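Local coordinates for protein L-lysine 6-monooxygenase involved in desferrioxamine biosynthesis (Erwinia amylovora CFBP1430, PDB 5O8R) that catalyses the FAD- and NADPH-dependent N6-hydroxylation of L-lysine, a step in the biosynthesis of the siderophore desferrioxamine, at residues I195-S200 with L222-R227; P229-L234 with L299-E304. One frame throughout, in Å; residues are numbered along the deposited sequence.

Interaction 1. Residues I195-S200 with L222-R227; sequences ITVLGS and LNWITR. With NAP (NADP nicotinamide-adenine-dinucleotide phosphate), chain D.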
ATOM      1  N   ILE A 195     -30.258  14.875   0.338  1.00 44.36           N
ATOM      2  CA  ILE A 195     -29.194  15.790  -0.091  1.00 40.37           C
ATOM      3  C   ILE A 195     -28.621  15.266  -1.371  1.00 37.39           C
ATOM      4  O   ILE A 195     -28.523  14.093  -1.553  1.00 39.89           O
ATOM      5  CB  ILE A 195     -28.040  15.819   0.912  1.00 38.97           C
ATOM      6  CG1 ILE A 195     -28.565  16.071   2.323  1.00 39.66           C
ATOM      7  CG2 ILE A 195     -27.043  16.887   0.508  1.00 40.12           C
ATOM      8  CD1 ILE A 195     -27.521  15.976   3.416  1.00 41.25           C
ATOM      9  N   THR A 196     -28.187  16.138  -2.237  1.00 35.67           N
ATOM     10  CA  THR A 196     -27.670  15.722  -3.518  1.00 34.59           C
ATOM     11  C   THR A 196     -26.440  16.510  -3.739  1.00 33.85           C
ATOM     12  O   THR A 196     -26.387  17.644  -3.367  1.00 35.08           O
ATOM     13  CB  THR A 196     -28.687  16.080  -4.590  1.00 33.78           C
ATOM     14  OG1 THR A 196     -29.828  15.271  -4.372  1.00 34.06           O
ATOM     15  CG2 THR A 196     -28.162  15.866  -5.970  1.00 32.59           C
ATOM     16  N   VAL A 197     -25.459  15.924  -4.382  1.00 34.68           N
ATOM     17  CA  VAL A 197     -24.162  16.545  -4.517  1.00 34.75           C
ATOM     18  C   VAL A 197     -23.898  16.554  -5.957  1.00 37.02           C
ATOM     19  O   VAL A 197     -23.907  15.504  -6.563  1.00 41.20           O
ATOM     20  CB  VAL A 197     -23.096  15.773  -3.756  1.00 33.63           C
ATOM     21  CG1 VAL A 197     -21.731  16.317  -4.055  1.00 34.61           C
ATOM     22  CG2 VAL A 197     -23.342  15.935  -2.274  1.00 34.78           C
ATOM     23  N   LEU A 198     -23.722  17.747  -6.513  1.00 42.38           N
ATOM     24  CA  LEU A 198     -23.722  17.923  -7.947  1.00 42.70           C
ATOM     25  C   LEU A 198     -22.344  18.350  -8.400  1.00 41.92           C
ATOM     26  O   LEU A 198     -21.830  19.350  -7.937  1.00 45.66           O
ATOM     27  CB  LEU A 198     -24.771  18.930  -8.321  1.00 45.17           C
ATOM     28  CG  LEU A 198     -24.930  18.858  -9.838  1.00 52.48           C
ATOM     29  CD1 LEU A 198     -26.353  18.605 -10.264  1.00 57.57           C
ATOM     30  CD2 LEU A 198     -24.437  20.137 -10.456  1.00 53.72           C
ATOM     31  N   GLY A 199     -21.738  17.571  -9.287  1.00 42.05           N
ATOM     32  CA  GLY A 199     -20.313  17.730  -9.671  1.00 44.80           C
ATOM     33  C   GLY A 199     -19.474  16.571  -9.146  1.00 45.67           C
ATOM     34  O   GLY A 199     -19.828  16.019  -8.107  1.00 40.98           O
ATOM     35  N   SER A 200     -18.422  16.165  -9.876  1.00 47.85           N
ATOM     36  CA  SER A 200     -17.620  14.990  -9.483  1.00 52.49           C
ATOM     37  C   SER A 200     -16.124  15.230  -9.433  1.00 50.73           C
ATOM     38  O   SER A 200     -15.324  14.292  -9.560  1.00 59.41           O
ATOM     39  CB  SER A 200     -17.941  13.767 -10.354  1.00 53.19           C
ATOM     40  OG  SER A 200     -17.626  13.996 -11.716  1.00 59.80           O
ATOM     41  N   LEU A 222     -28.867  10.148   0.099  1.00 46.11           N
ATOM     42  CA  LEU A 222     -27.663  10.804  -0.343  1.00 42.59           C
ATOM     43  C   LEU A 222     -27.347  10.509  -1.808  1.00 40.41           C
ATOM     44  O   LEU A 222     -26.840   9.465  -2.190  1.00 48.39           O
ATOM     45  CB  LEU A 222     -26.519  10.425   0.580  1.00 40.36           C
ATOM     46  CG  LEU A 222     -25.229  11.133   0.234  1.00 42.37           C
ATOM     47  CD1 LEU A 222     -25.456  12.629   0.170  1.00 43.14           C
ATOM     48  CD2 LEU A 222     -24.138  10.807   1.241  1.00 43.93           C
ATOM     49  N   ASN A 223     -27.589  11.487  -2.633  1.00 41.31           N
ATOM     50  CA  ASN A 223     -27.373  11.354  -4.046  1.00 40.77           C
ATOM     51  C   ASN A 223     -26.131  12.054  -4.490  1.00 39.84           C
ATOM     52  O   ASN A 223     -25.723  12.991  -3.863  1.00 40.50           O
ATOM     53  CB  ASN A 223     -28.537  11.968  -4.765  1.00 41.59           C
ATOM     54  CG  ASN A 223     -29.821  11.356  -4.331  1.00 43.20           C
ATOM     55  OD1 ASN A 223     -30.007  10.162  -4.482  1.00 50.79           O
ATOM     56  ND2 ASN A 223     -30.690  12.144  -3.741  1.00 37.71           N
ATOM     57  N   TRP A 224     -25.570  11.581  -5.597  1.00 40.17           N
ATOM     58  CA  TRP A 224     -24.433  12.166  -6.255  1.00 40.73           C
ATOM     59  C   TRP A 224     -24.706  12.151  -7.754  1.00 39.73           C
ATOM     60  O   TRP A 224     -25.007  11.115  -8.293  1.00 41.03           O
ATOM     61  CB  TRP A 224     -23.171  11.349  -5.944  1.00 42.67           C
ATOM     62  CG  TRP A 224     -21.862  12.056  -6.262  1.00 44.08           C
ATOM     63  CD1 TRP A 224     -21.704  13.262  -6.883  1.00 45.05           C
ATOM     64  CD2 TRP A 224     -20.556  11.588  -5.988  1.00 41.05           C
ATOM     65  NE1 TRP A 224     -20.409  13.575  -6.979  1.00 43.18           N
ATOM     66  CE2 TRP A 224     -19.668  12.562  -6.444  1.00 40.93           C
ATOM     67  CE3 TRP A 224     -20.044  10.435  -5.393  1.00 42.92           C
ATOM     68  CZ2 TRP A 224     -18.285  12.414  -6.358  1.00 41.08           C
ATOM     69  CZ3 TRP A 224     -18.646  10.297  -5.282  1.00 40.66           C
ATOM     70  CH2 TRP A 224     -17.793  11.278  -5.767  1.00 38.74           C
ATOM     71  N   ILE A 225     -24.637  13.296  -8.419  1.00 39.40           N
ATOM     72  CA  ILE A 225     -24.910  13.377  -9.862  1.00 39.24           C
ATOM     73  C   ILE A 225     -23.842  14.231 -10.457  1.00 39.69           C
ATOM     74  O   ILE A 225     -23.567  15.288  -9.894  1.00 43.10           O
ATOM     75  CB  ILE A 225     -26.233  14.136 -10.143  1.00 38.46           C
ATOM     76  CG1 ILE A 225     -27.433  13.279  -9.809  1.00 36.01           C
ATOM     77  CG2 ILE A 225     -26.331  14.632 -11.590  1.00 37.67           C
ATOM     78  CD1 ILE A 225     -28.626  14.100  -9.409  1.00 38.21           C
ATOM     79  N   THR A 226     -23.348  13.853 -11.630  1.00 37.63           N
ATOM     80  CA  THR A 226     -22.358  14.656 -12.343  1.00 38.80           C
ATOM     81  C   THR A 226     -22.444  14.575 -13.878  1.00 40.24           C
ATOM     82  O   THR A 226     -22.973  13.637 -14.432  1.00 39.21           O
ATOM     83  CB  THR A 226     -20.965  14.258 -11.910  1.00 37.18           C
ATOM     84  OG1 THR A 226     -20.007  14.918 -12.731  1.00 38.43           O
ATOM     85  CG2 THR A 226     -20.796  12.765 -12.041  1.00 37.81           C
ATOM     86  N   ARG A 227     -21.898  15.584 -14.538  1.00 45.24           N
ATOM     87  CA  ARG A 227     -21.869  15.687 -16.005  1.00 50.59           C
ATOM     88  C   ARG A 227     -20.823  14.712 -16.543  1.00 52.06           C
ATOM     89  O   ARG A 227     -20.963  14.193 -17.651  1.00 47.24           O
ATOM     90  CB  ARG A 227     -21.494  17.145 -16.437  1.00 54.73           C
ATOM     91  CG  ARG A 227     -21.882  17.567 -17.860  1.00 55.09           C
ATOM     92  CD  ARG A 227     -20.854  18.485 -18.543  1.00 58.56           C
ATOM     93  NE  ARG A 227     -21.072  19.926 -18.292  1.00 62.08           N
ATOM     94  CZ  ARG A 227     -20.266  20.766 -17.615  1.00 62.22           C
ATOM     95  NH1 ARG A 227     -19.132  20.358 -17.070  1.00 62.29           N
ATOM     96  NH2 ARG A 227     -20.605  22.050 -17.466  1.00 68.18           N
TER
HETATM   97  PA  NAP D 502     -13.989  20.760 -10.481  1.00 79.98           P
HETATM   98  O1A NAP D 502     -13.829  21.996 -11.395  1.00 73.93           O
HETATM   99  O2A NAP D 502     -13.298  19.423 -10.809  1.00 73.03           O
HETATM  100  O5B NAP D 502     -15.535  20.441 -10.148  1.00 73.61           O
HETATM  101  C5B NAP D 502     -16.459  20.582 -11.215  1.00 72.79           C
HETATM  102  C4B NAP D 502     -17.353  19.377 -11.312  1.00 68.60           C
HETATM  103  O4B NAP D 502     -18.598  20.006 -11.514  1.00 67.91           O
HETATM  104  C3B NAP D 502     -17.003  18.452 -12.501  1.00 70.17           C
HETATM  105  O3B NAP D 502     -17.230  17.024 -12.273  1.00 55.70           O
HETATM  106  C2B NAP D 502     -17.877  19.109 -13.564  1.00 74.98           C
HETATM  107  O2B NAP D 502     -18.142  18.281 -14.718  1.00 78.38           O
HETATM  108  C1B NAP D 502     -19.096  19.469 -12.716  1.00 73.70           C
HETATM  109  N9A NAP D 502     -20.074  20.365 -13.386  1.00 72.04           N
HETATM  110  C8A NAP D 502     -19.944  21.618 -13.913  1.00 69.56           C
HETATM  111  N7A NAP D 502     -21.140  22.013 -14.472  1.00 62.64           N
HETATM  112  C5A NAP D 502     -22.002  21.005 -14.278  1.00 61.54           C
HETATM  113  C6A NAP D 502     -23.392  20.719 -14.599  1.00 59.18           C
HETATM  114  N6A NAP D 502     -24.058  21.669 -15.226  1.00 63.48           N
HETATM  115  N1A NAP D 502     -23.954  19.529 -14.256  1.00 63.59           N
HETATM  116  C2A NAP D 502     -23.263  18.568 -13.582  1.00 67.97           C
HETATM  117  N3A NAP D 502     -21.958  18.734 -13.237  1.00 68.31           N
HETATM  118  C4A NAP D 502     -21.309  19.914 -13.568  1.00 71.24           C
HETATM  119  O3  NAP D 502     -13.453  21.386  -9.089  1.00 81.61           O
HETATM  120  PN  NAP D 502     -13.709  21.009  -7.544  1.00 70.52           P
HETATM  121  O1N NAP D 502     -14.022  22.322  -6.890  1.00 60.28           O
HETATM  122  O2N NAP D 502     -14.712  19.809  -7.378  1.00 79.18           O
HETATM  123  O5D NAP D 502     -12.167  20.712  -7.089  1.00106.87           O
HETATM  124  C5D NAP D 502     -11.083  20.427  -8.006  1.00135.63           C
HETATM  125  C4D NAP D 502     -10.423  21.701  -8.568  1.00145.26           C
HETATM  126  O4D NAP D 502      -9.804  22.293  -7.440  1.00139.47           O
HETATM  127  C3D NAP D 502      -9.361  21.448  -9.669  1.00151.21           C
HETATM  128  O3D NAP D 502      -9.421  22.284 -10.859  1.00125.03           O
HETATM  129  C2D NAP D 502      -8.036  21.605  -8.952  1.00149.79           C
HETATM  130  O2D NAP D 502      -7.185  22.593  -9.561  1.00142.40           O
HETATM  131  C1D NAP D 502      -8.410  21.994  -7.504  1.00157.52           C
HETATM  132  N1N NAP D 502      -8.064  21.032  -6.432  1.00159.90           N
HETATM  133  C2N NAP D 502      -8.758  21.090  -5.256  1.00136.39           C
HETATM  134  C3N NAP D 502      -8.406  20.228  -4.207  1.00146.43           C
HETATM  135  C7N NAP D 502      -9.116  20.211  -2.897  1.00124.35           C
HETATM  136  O7N NAP D 502      -8.440  20.013  -1.868  1.00109.28           O
HETATM  137  N7N NAP D 502     -10.442  20.380  -2.945  1.00104.96           N
HETATM  138  C4N NAP D 502      -7.357  19.321  -4.364  1.00167.19           C
HETATM  139  C5N NAP D 502      -6.667  19.279  -5.570  1.00168.24           C
HETATM  140  C6N NAP D 502      -7.029  20.155  -6.587  1.00165.98           C
HETATM  141  P2B NAP D 502     -17.038  18.073 -15.884  1.00 84.35           P
HETATM  142  O1X NAP D 502     -17.863  17.667 -17.108  1.00 78.06           O
HETATM  143  O2X NAP D 502     -16.077  17.010 -15.358  1.00 83.34           O
HETATM  144  O3X NAP D 502     -16.360  19.427 -15.986  1.00 82.28           O
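Trp224 meets Gly199 because its CG, trans to the backbone N (chi1 -164°), sends the indole off the strand and chi2 (-6°) turns its N-H edge to the glycine; Ser200 meets Thr226 because its OG sits between its own N and carbonyl carbon (chi1 62°), facing the threonine hydroxyl. Trp224 NE1 donates to Gly199 O at 2.8 Å, a nearly straight bond with the acceptor in the indole plane, so the bond fixes the rotation of the ring. Ser200 OG and Thr226 OG1 are hydrogen-bonded at 2.7 Å. Earlier along the strands, a parallel ladder runs from Ile195 to Gly199: Ile195 O and Val197 O accept from Asn223 N and Ile225 N, while Val197 N and Gly199 N donate to Asn223 O and Ile225 O. On the face of Thr196 and Ile225, methyls CG2 and CD1 touch at 3.9 Å, and Asn223 ND2 makes a weak bond to Thr196 OG1; Asn298 and Thr333 are the stronger partners of these two side chains. NADP lies across the carboxyl ends of the strands, as in Rossmann folds generally. Ser200 N donates to O3B of the adenosine ribose at 2.8 Å, Leu198 CD2 packs on adenine C2A at 3.7 Å, and Arg227 NH1 reaches 2'-phosphate O1X at 3.0 Å, with adenine N7A over a guanidinium face. Strands 194-198 and 221-225, joined through helix 202-212, form a beta-alpha-beta unit; that helix covers Ile195, Leu222 and Trp224, whose indole stacks on Tyr208, while strand 315-322 covers Thr196 and Ile225.

Interaction 2. Residues P229-L234 with L299-E304; sequences PRFYPL and LFTHSE. With NAP (NADP nicotinamide-adenine-dinucleotide phosphate), chain D.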
ATOM      1  N   PRO A 229     -18.284  11.624 -17.245  1.00 49.33           N
ATOM      2  CA  PRO A 229     -18.616  10.252 -17.648  1.00 50.34           C
ATOM      3  C   PRO A 229     -18.463   9.189 -16.560  1.00 51.11           C
ATOM      4  O   PRO A 229     -19.225   8.205 -16.525  1.00 58.09           O
ATOM      5  CB  PRO A 229     -17.653   9.987 -18.801  1.00 50.00           C
ATOM      6  CG  PRO A 229     -16.560  11.007 -18.649  1.00 48.44           C
ATOM      7  CD  PRO A 229     -17.217  12.206 -18.080  1.00 49.44           C
ATOM      8  N   ARG A 230     -17.503   9.396 -15.681  1.00 45.90           N
ATOM      9  CA  ARG A 230     -17.140   8.415 -14.699  1.00 48.80           C
ATOM     10  C   ARG A 230     -16.760   9.217 -13.492  1.00 46.18           C
ATOM     11  O   ARG A 230     -16.442  10.409 -13.599  1.00 49.86           O
ATOM     12  CB  ARG A 230     -15.928   7.567 -15.202  1.00 53.94           C
ATOM     13  CG  ARG A 230     -16.251   6.559 -16.312  1.00 60.71           C
ATOM     14  CD  ARG A 230     -15.108   6.086 -17.230  1.00 65.70           C
ATOM     15  NE  ARG A 230     -14.480   7.212 -17.918  1.00 66.82           N
ATOM     16  CZ  ARG A 230     -13.235   7.649 -17.703  1.00 69.24           C
ATOM     17  NH1 ARG A 230     -12.413   7.015 -16.877  1.00 66.78           N
ATOM     18  NH2 ARG A 230     -12.786   8.728 -18.347  1.00 76.35           N
ATOM     19  N   PHE A 231     -16.746   8.570 -12.343  1.00 43.32           N
ATOM     20  CA  PHE A 231     -16.150   9.186 -11.166  1.00 43.88           C
ATOM     21  C   PHE A 231     -14.653   8.955 -11.260  1.00 44.88           C
ATOM     22  O   PHE A 231     -14.062   8.201 -10.464  1.00 43.18           O
ATOM     23  CB  PHE A 231     -16.750   8.592  -9.887  1.00 42.29           C
ATOM     24  CG  PHE A 231     -18.192   8.879  -9.761  1.00 38.50           C
ATOM     25  CD1 PHE A 231     -18.624  10.072  -9.267  1.00 36.33           C
ATOM     26  CD2 PHE A 231     -19.118   8.004 -10.242  1.00 43.35           C
ATOM     27  CE1 PHE A 231     -19.955  10.348  -9.154  1.00 33.63           C
ATOM     28  CE2 PHE A 231     -20.461   8.298 -10.171  1.00 40.16           C
ATOM     29  CZ  PHE A 231     -20.872   9.457  -9.592  1.00 35.09           C
ATOM     30  N   TYR A 232     -14.033   9.585 -12.251  1.00 46.17           N
ATOM     31  CA  TYR A 232     -12.666   9.220 -12.556  1.00 49.26           C
ATOM     32  C   TYR A 232     -11.615   9.705 -11.527  1.00 49.38           C
ATOM     33  O   TYR A 232     -11.703  10.824 -10.978  1.00 45.39           O
ATOM     34  CB  TYR A 232     -12.249   9.577 -13.984  1.00 50.35           C
ATOM     35  CG  TYR A 232     -12.536  10.970 -14.416  1.00 50.33           C
ATOM     36  CD1 TYR A 232     -11.863  12.032 -13.860  1.00 55.83           C
ATOM     37  CD2 TYR A 232     -13.445  11.218 -15.416  1.00 50.21           C
ATOM     38  CE1 TYR A 232     -12.132  13.326 -14.262  1.00 66.51           C
ATOM     39  CE2 TYR A 232     -13.714  12.491 -15.844  1.00 56.29           C
ATOM     40  CZ  TYR A 232     -13.071  13.561 -15.265  1.00 64.63           C
ATOM     41  OH  TYR A 232     -13.372  14.861 -15.679  1.00 67.65           O
ATOM     42  N   PRO A 233     -10.600   8.862 -11.306  1.00 47.80           N
ATOM     43  CA  PRO A 233      -9.471   9.270 -10.513  1.00 51.67           C
ATOM     44  C   PRO A 233      -8.580  10.261 -11.244  1.00 50.41           C
ATOM     45  O   PRO A 233      -8.474  10.233 -12.473  1.00 52.96           O
ATOM     46  CB  PRO A 233      -8.703   7.956 -10.301  1.00 51.77           C
ATOM     47  CG  PRO A 233      -8.965   7.207 -11.552  1.00 51.50           C
ATOM     48  CD  PRO A 233     -10.367   7.556 -11.949  1.00 48.78           C
ATOM     49  N   LEU A 234      -7.922  11.096 -10.464  1.00 49.07           N
ATOM     50  CA  LEU A 234      -6.892  11.968 -10.960  1.00 54.83           C
ATOM     51  C   LEU A 234      -5.667  11.123 -11.355  1.00 60.52           C
ATOM     52  O   LEU A 234      -5.128  10.464 -10.505  1.00 67.09           O
ATOM     53  CB  LEU A 234      -6.520  12.939  -9.847  1.00 54.19           C
ATOM     54  CG  LEU A 234      -5.306  13.826 -10.147  1.00 60.43           C
ATOM     55  CD1 LEU A 234      -5.782  14.939 -11.057  1.00 64.31           C
ATOM     56  CD2 LEU A 234      -4.579  14.352  -8.903  1.00 56.45           C
ATOM     57  N   LEU A 299     -26.542   7.612  -7.631  1.00 38.77           N
ATOM     58  CA  LEU A 299     -25.296   8.100  -8.134  1.00 40.00           C
ATOM     59  C   LEU A 299     -25.514   8.105  -9.634  1.00 42.86           C
ATOM     60  O   LEU A 299     -25.751   7.064 -10.224  1.00 40.98           O
ATOM     61  CB  LEU A 299     -24.159   7.183  -7.747  1.00 36.11           C
ATOM     62  CG  LEU A 299     -23.694   7.315  -6.330  1.00 38.55           C
ATOM     63  CD1 LEU A 299     -24.313   6.277  -5.449  1.00 43.55           C
ATOM     64  CD2 LEU A 299     -22.216   7.102  -6.270  1.00 44.53           C
ATOM     65  N   PHE A 300     -25.507   9.266 -10.252  1.00 44.51           N
ATOM     66  CA  PHE A 300     -25.689   9.305 -11.671  1.00 47.72           C
ATOM     67  C   PHE A 300     -24.516   9.953 -12.272  1.00 48.11           C
ATOM     68  O   PHE A 300     -23.767  10.620 -11.600  1.00 51.47           O
ATOM     69  CB  PHE A 300     -26.913  10.087 -12.009  1.00 49.71           C
ATOM     70  CG  PHE A 300     -28.177   9.374 -11.717  1.00 48.10           C
ATOM     71  CD1 PHE A 300     -28.756   8.590 -12.680  1.00 47.82           C
ATOM     72  CD2 PHE A 300     -28.808   9.527 -10.491  1.00 49.86           C
ATOM     73  CE1 PHE A 300     -29.950   7.954 -12.416  1.00 50.04           C
ATOM     74  CE2 PHE A 300     -30.007   8.907 -10.216  1.00 47.50           C
ATOM     75  CZ  PHE A 300     -30.568   8.100 -11.174  1.00 49.07           C
ATOM     76  N   THR A 301     -24.401   9.785 -13.570  1.00 50.19           N
ATOM     77  CA  THR A 301     -23.180  10.082 -14.274  1.00 49.36           C
ATOM     78  C   THR A 301     -23.554  10.508 -15.754  1.00 49.23           C
ATOM     79  O   THR A 301     -24.712  10.403 -16.166  1.00 42.79           O
ATOM     80  CB  THR A 301     -22.298   8.833 -14.075  1.00 50.55           C
ATOM     81  OG1 THR A 301     -20.979   9.102 -14.492  1.00 48.81           O
ATOM     82  CG2 THR A 301     -22.878   7.573 -14.806  1.00 55.52           C
ATOM     83  N   HIS A 302     -22.626  11.060 -16.527  1.00 49.55           N
ATOM     84  CA  HIS A 302     -22.956  11.651 -17.865  1.00 53.33           C
ATOM     85  C   HIS A 302     -24.097  12.677 -17.911  1.00 52.81           C
ATOM     86  O   HIS A 302     -24.695  12.838 -18.965  1.00 61.92           O
ATOM     87  CB  HIS A 302     -23.294  10.581 -18.924  1.00 56.20           C
ATOM     88  CG  HIS A 302     -22.177   9.649 -19.247  1.00 58.23           C
ATOM     89  ND1 HIS A 302     -22.106   8.370 -18.725  1.00 53.14           N
ATOM     90  CD2 HIS A 302     -21.092   9.801 -20.049  1.00 63.14           C
ATOM     91  CE1 HIS A 302     -21.041   7.762 -19.218  1.00 56.91           C
ATOM     92  NE2 HIS A 302     -20.399   8.612 -20.005  1.00 68.68           N
ATOM     93  N   SER A 303     -24.405  13.358 -16.807  1.00 53.44           N
ATOM     94  CA  SER A 303     -25.643  14.170 -16.687  1.00 51.95           C
ATOM     95  C   SER A 303     -25.418  15.681 -16.425  1.00 55.76           C
ATOM     96  O   SER A 303     -25.052  16.117 -15.310  1.00 53.48           O
ATOM     97  CB  SER A 303     -26.568  13.611 -15.602  1.00 51.54           C
ATOM     98  OG  SER A 303     -26.683  12.215 -15.683  1.00 56.77           O
ATOM     99  N   GLU A 304     -25.683  16.470 -17.469  1.00 58.37           N
ATOM    100  CA  GLU A 304     -25.646  17.921 -17.403  1.00 55.69           C
ATOM    101  C   GLU A 304     -26.901  18.404 -16.731  1.00 49.52           C
ATOM    102  O   GLU A 304     -27.991  17.924 -17.044  1.00 50.52           O
ATOM    103  CB  GLU A 304     -25.552  18.524 -18.812  1.00 62.32           C
ATOM    104  CG  GLU A 304     -25.473  20.051 -18.820  1.00 70.64           C
ATOM    105  CD  GLU A 304     -24.542  20.604 -19.869  1.00 68.85           C
ATOM    106  OE1 GLU A 304     -25.001  20.804 -21.005  1.00 78.86           O
ATOM    107  OE2 GLU A 304     -23.361  20.842 -19.551  1.00 66.10           O
TER
HETATM  108  PA  NAP D 502     -13.989  20.760 -10.481  1.00 79.98           P
HETATM  109  O1A NAP D 502     -13.829  21.996 -11.395  1.00 73.93           O
HETATM  110  O2A NAP D 502     -13.298  19.423 -10.809  1.00 73.03           O
HETATM  111  O5B NAP D 502     -15.535  20.441 -10.148  1.00 73.61           O
HETATM  112  C5B NAP D 502     -16.459  20.582 -11.215  1.00 72.79           C
HETATM  113  C4B NAP D 502     -17.353  19.377 -11.312  1.00 68.60           C
HETATM  114  O4B NAP D 502     -18.598  20.006 -11.514  1.00 67.91           O
HETATM  115  C3B NAP D 502     -17.003  18.452 -12.501  1.00 70.17           C
HETATM  116  O3B NAP D 502     -17.230  17.024 -12.273  1.00 55.70           O
HETATM  117  C2B NAP D 502     -17.877  19.109 -13.564  1.00 74.98           C
HETATM  118  O2B NAP D 502     -18.142  18.281 -14.718  1.00 78.38           O
HETATM  119  C1B NAP D 502     -19.096  19.469 -12.716  1.00 73.70           C
HETATM  120  N9A NAP D 502     -20.074  20.365 -13.386  1.00 72.04           N
HETATM  121  C8A NAP D 502     -19.944  21.618 -13.913  1.00 69.56           C
HETATM  122  N7A NAP D 502     -21.140  22.013 -14.472  1.00 62.64           N
HETATM  123  C5A NAP D 502     -22.002  21.005 -14.278  1.00 61.54           C
HETATM  124  C6A NAP D 502     -23.392  20.719 -14.599  1.00 59.18           C
HETATM  125  N6A NAP D 502     -24.058  21.669 -15.226  1.00 63.48           N
HETATM  126  N1A NAP D 502     -23.954  19.529 -14.256  1.00 63.59           N
HETATM  127  C2A NAP D 502     -23.263  18.568 -13.582  1.00 67.97           C
HETATM  128  N3A NAP D 502     -21.958  18.734 -13.237  1.00 68.31           N
HETATM  129  C4A NAP D 502     -21.309  19.914 -13.568  1.00 71.24           C
HETATM  130  O3  NAP D 502     -13.453  21.386  -9.089  1.00 81.61           O
HETATM  131  PN  NAP D 502     -13.709  21.009  -7.544  1.00 70.52           P
HETATM  132  O1N NAP D 502     -14.022  22.322  -6.890  1.00 60.28           O
HETATM  133  O2N NAP D 502     -14.712  19.809  -7.378  1.00 79.18           O
HETATM  134  O5D NAP D 502     -12.167  20.712  -7.089  1.00106.87           O
HETATM  135  C5D NAP D 502     -11.083  20.427  -8.006  1.00135.63           C
HETATM  136  C4D NAP D 502     -10.423  21.701  -8.568  1.00145.26           C
HETATM  137  O4D NAP D 502      -9.804  22.293  -7.440  1.00139.47           O
HETATM  138  C3D NAP D 502      -9.361  21.448  -9.669  1.00151.21           C
HETATM  139  O3D NAP D 502      -9.421  22.284 -10.859  1.00125.03           O
HETATM  140  C2D NAP D 502      -8.036  21.605  -8.952  1.00149.79           C
HETATM  141  O2D NAP D 502      -7.185  22.593  -9.561  1.00142.40           O
HETATM  142  C1D NAP D 502      -8.410  21.994  -7.504  1.00157.52           C
HETATM  143  N1N NAP D 502      -8.064  21.032  -6.432  1.00159.90           N
HETATM  144  C2N NAP D 502      -8.758  21.090  -5.256  1.00136.39           C
HETATM  145  C3N NAP D 502      -8.406  20.228  -4.207  1.00146.43           C
HETATM  146  C7N NAP D 502      -9.116  20.211  -2.897  1.00124.35           C
HETATM  147  O7N NAP D 502      -8.440  20.013  -1.868  1.00109.28           O
HETATM  148  N7N NAP D 502     -10.442  20.380  -2.945  1.00104.96           N
HETATM  149  C4N NAP D 502      -7.357  19.321  -4.364  1.00167.19           C
HETATM  150  C5N NAP D 502      -6.667  19.279  -5.570  1.00168.24           C
HETATM  151  C6N NAP D 502      -7.029  20.155  -6.587  1.00165.98           C
HETATM  152  P2B NAP D 502     -17.038  18.073 -15.884  1.00 84.35           P
HETATM  153  O1X NAP D 502     -17.863  17.667 -17.108  1.00 78.06           O
HETATM  154  O2X NAP D 502     -16.077  17.010 -15.358  1.00 83.34           O
HETATM  155  O3X NAP D 502     -16.360  19.427 -15.986  1.00 82.28           O
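Pro229 and His302 bring their CA atoms to 4.6 Å where an irregular loop passes the bend between strands 297-300 and 303-311, the touching parts running roughly antiparallel at 145°. In His302, CG lies beside the backbone N (chi1 -63°), which swings the imidazole back over Pro229. Pro229 CA stands over the ring face, 3.6 Å from the His302 centroid and 21° off the normal, a CH-pi contact; Pro229 O lies over the same ring, and Pro229 CB approaches NE2. Thr301 OG1 comes within 2.8 Å of Pro229 O without being bonded to it; its hydrogen-bond partner is Ala228 O, one residue before the loop segment. Phe231, at the centre of an inverse gamma turn, sends its ring tip toward the end of strand 297-300: CZ is 3.7 Å from Phe300 O and 4.3 Å from Leu299 CD2, with Thr301 CB obliquely placed beside CE2. Past the bend, Ser303 OG donates to Thr301 O at 2.7 Å. Tyr232 OH lies 3.5 Å from NADP O2X, an oxygen of the 2'-phosphate, and Ser303 O lies against adenine C2A. A second subunit borders the loop, where Arg230 makes a salt bridge to its Glu235 and Phe231 packs on its Leu239. No hydrogen bond joins the segments: the face of one imidazole, aliphatic carbons and carbonyl oxygens meet by dispersion and weak electrostatics, and Arg230 and Thr301 have their polar partners elsewhere. Pro229 and Phe231 thus contribute packing only; the hydrogen bonds of Thr301 OG1 and the His302 backbone, which hold the bend to this part of the chain, go to Ala228.

How the interactions relate
Interactions 1 and 2 have their centres about 9 Å apart; strands 221-225 and 297-300, one from each, are neighbours in the parallel sheet. Trp224 O and Phe300 N, 2.7 Å apart, probably form a hydrogen bond that continues the sheet from 221-225 to 297-300. Trp224 also serves both contacts through its ring, with CD2 3.5 Å from Phe231 CE1. A salt bridge of 2.8 Å between Arg227 NE and Glu304 OE2 ties the phosphate-binding arginine of interaction 1 to the far end of interaction 2, leaving NH1 for the phosphate. Together the two contacts line the adenosine end of NADP: 195-200 meets the ribose, while Arg227 and Tyr232 approach the 2'-phosphate.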